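Local coordinates for cerato-platanin 1 (Moniliophthora perniciosa, PDB 3SUJ), which is a secreted fungal protein of the cerato-platanin family that can bind zinc and whose biological role is not firmly established, at residues C60-L66 with S77-A82. Residues are numbered along the deposited sequence; the frame is centred on the assembly and turned at random.
Sequences CGSCYQL and SIYMVA
Gln65 stretches out from its strand, CG trans to the main-chain N (chi1 -180°), and the ring of Tyr79 is swung back beside its own N (chi1 -60°), which sets the two side chains side by side, running in the same direction. CG of Gln65 approaches CE1 of Tyr79 obliquely at 3.5 Å, and the amide is turned 40° from the ring plane. NE2 of Gln65 donates in its amide plane to OH of Tyr79, 3.1 Å away; the same hydroxyl has a weak hydrogen bond with NH2 of Arg122. A leucine in place of Tyr79 would probably leave the Gln65 amide without its hydroxyl acceptor and its long chain without a ring to lie along. Beneath these side chains, 63-66 and 77-82 pair as neighbouring antiparallel strands of a beta hairpin in the double-psi beta-barrel. Tyr64 with Met80 and Leu66 with Ile78 are hydrogen-bonded pairs, Met80 N reaching Tyr64 O at 2.8 Å. Toward Gly61 the backbone pairing continues: Gly61 N donates to Ala82 O at 2.8 Å and Ala82 N to Ser62 O at 3.0 Å. CB of Ala82 sits at the edge of the Tyr64 ring, 3.8 Å from Tyr64 CE2. That ring, on the same face of the sheet as Met80, also lies beside Asp51, a zinc-binding residue, and packs edge-to-face with Phe90. Leu66 CB packs 4.1 Å from Ile78 CG1. On the other face, SG of Cys63, disulfide-bonded to Cys123, rests 4.1 Å from CB of Tyr79.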
loop_
_atom_site.group_PDB
_atom_site.type_symbol
_atom_site.label_atom_id
_atom_site.label_comp_id
_atom_site.label_asym_id
_atom_site.label_seq_id
_atom_site.Cartn_x
_atom_site.Cartn_y
_atom_site.Cartn_z
ATOM N N CYS A 60 8.293 -6.670 -3.940
ATOM C CA CYS A 60 8.595 -5.327 -3.394
ATOM C C CYS A 60 8.525 -4.310 -4.502
ATOM O O CYS A 60 9.084 -4.492 -5.599
ATOM C CB CYS A 60 10.004 -5.363 -2.850
ATOM S SG CYS A 60 10.167 -6.184 -1.246
ATOM N N GLY A 61 7.919 -3.165 -4.237
ATOM C CA GLY A 61 7.776 -2.122 -5.232
ATOM C C GLY A 61 6.694 -2.378 -6.262
ATOM O O GLY A 61 6.596 -1.535 -7.166
ATOM N N SER A 62 5.928 -3.426 -6.173
ATOM C CA SER A 62 4.839 -3.634 -7.138
ATOM C C SER A 62 3.678 -2.707 -6.827
ATOM O O SER A 62 3.505 -2.223 -5.691
ATOM C CB SER A 62 4.302 -5.086 -7.019
ATOM O OG SER A 62 5.083 -6.056 -7.617
ATOM N N CYS A 63 2.883 -2.458 -7.842
ATOM C CA CYS A 63 1.739 -1.575 -7.789
ATOM C C CYS A 63 0.472 -2.365 -7.819
ATOM O O CYS A 63 0.218 -3.170 -8.773
ATOM C CB CYS A 63 1.813 -0.657 -8.999
ATOM S SG CYS A 63 0.483 0.613 -9.043
ATOM N N TYR A 64 -0.401 -2.179 -6.841
ATOM C CA TYR A 64 -1.661 -2.918 -6.736
ATOM C C TYR A 64 -2.811 -1.974 -6.877
ATOM O O TYR A 64 -2.900 -0.962 -6.104
ATOM C CB TYR A 64 -1.742 -3.666 -5.379
ATOM C CG TYR A 64 -0.747 -4.756 -5.283
ATOM C CD1 TYR A 64 -1.098 -6.052 -5.677
ATOM C CD2 TYR A 64 0.518 -4.573 -4.772
ATOM C CE1 TYR A 64 -0.216 -7.123 -5.593
ATOM C CE2 TYR A 64 1.415 -5.664 -4.683
ATOM C CZ TYR A 64 1.015 -6.908 -5.036
ATOM O OH TYR A 64 1.946 -7.945 -4.921
ATOM N N GLN A 65 -3.740 -2.278 -7.757
ATOM C CA GLN A 65 -4.998 -1.588 -7.824
ATOM C C GLN A 65 -5.979 -2.229 -6.890
ATOM O O GLN A 65 -6.253 -3.443 -6.963
ATOM C CB GLN A 65 -5.517 -1.708 -9.229
ATOM C CG GLN A 65 -6.890 -0.981 -9.428
ATOM C CD GLN A 65 -7.458 -1.277 -10.805
ATOM O OE1 GLN A 65 -7.468 -2.471 -11.205
ATOM N NE2 GLN A 65 -7.854 -0.295 -11.566
ATOM N N LEU A 66 -6.472 -1.434 -5.947
ATOM C CA LEU A 66 -7.420 -1.898 -4.943
ATOM C C LEU A 66 -8.721 -1.170 -5.151
ATOM O O LEU A 66 -8.743 0.032 -5.141
ATOM C CB LEU A 66 -6.899 -1.631 -3.532
ATOM C CG LEU A 66 -5.498 -2.150 -3.234
ATOM C CD1 LEU A 66 -5.035 -1.758 -1.792
ATOM C CD2 LEU A 66 -5.410 -3.634 -3.339
ATOM N N SER A 77 -11.083 3.202 -6.953
ATOM C CA SER A 77 -9.820 2.475 -6.878
ATOM C C SER A 77 -8.720 3.336 -6.385
ATOM O O SER A 77 -8.690 4.541 -6.674
ATOM C CB SER A 77 -9.381 1.950 -8.271
ATOM O OG SER A 77 -10.346 1.104 -8.866
ATOM N N ILE A 78 -7.792 2.719 -5.681
ATOM C CA ILE A 78 -6.508 3.386 -5.443
ATOM C C ILE A 78 -5.397 2.492 -5.949
ATOM O O ILE A 78 -5.657 1.334 -6.223
ATOM C CB ILE A 78 -6.254 3.666 -3.882
ATOM C CG1 ILE A 78 -6.345 2.390 -3.057
ATOM C CG2 ILE A 78 -7.237 4.771 -3.400
ATOM C CD1 ILE A 78 -5.764 2.413 -1.603
ATOM N N TYR A 79 -4.193 3.021 -6.023
ATOM C CA TYR A 79 -3.027 2.321 -6.639
ATOM C C TYR A 79 -1.947 2.386 -5.602
ATOM O O TYR A 79 -1.480 3.481 -5.261
ATOM C CB TYR A 79 -2.632 3.006 -7.959
ATOM C CG TYR A 79 -3.818 2.972 -8.934
ATOM C CD1 TYR A 79 -4.023 1.899 -9.793
ATOM C CD2 TYR A 79 -4.795 3.952 -8.872
ATOM C CE1 TYR A 79 -5.137 1.820 -10.606
ATOM C CE2 TYR A 79 -5.969 3.895 -9.669
ATOM C CZ TYR A 79 -6.071 2.835 -10.546
ATOM O OH TYR A 79 -7.264 2.725 -11.301
ATOM N N MET A 80 -1.625 1.274 -5.014
ATOM C CA MET A 80 -0.719 1.253 -3.846
ATOM C C MET A 80 0.593 0.588 -4.183
ATOM O O MET A 80 0.580 -0.509 -4.686
ATOM C CB MET A 80 -1.434 0.464 -2.699
ATOM C CG MET A 80 -0.739 0.632 -1.334
ATOM S SD MET A 80 -1.091 -0.610 -0.084
ATOM C CE MET A 80 0.092 -1.791 -0.657
ATOM N N VAL A 81 1.706 1.226 -3.771
ATOM C CA VAL A 81 2.988 0.601 -3.869
ATOM C C VAL A 81 3.218 -0.278 -2.643
ATOM O O VAL A 81 3.162 0.271 -1.502
ATOM C CB VAL A 81 4.129 1.650 -4.026
ATOM C CG1 VAL A 81 5.492 0.933 -4.108
ATOM C CG2 VAL A 81 3.848 2.547 -5.272
ATOM N N ALA A 82 3.539 -1.536 -2.810
ATOM C CA ALA A 82 3.788 -2.419 -1.708
ATOM C C ALA A 82 5.260 -2.427 -1.334
ATOM O O ALA A 82 6.161 -2.625 -2.143
ATOM C CB ALA A 82 3.423 -3.818 -2.105
#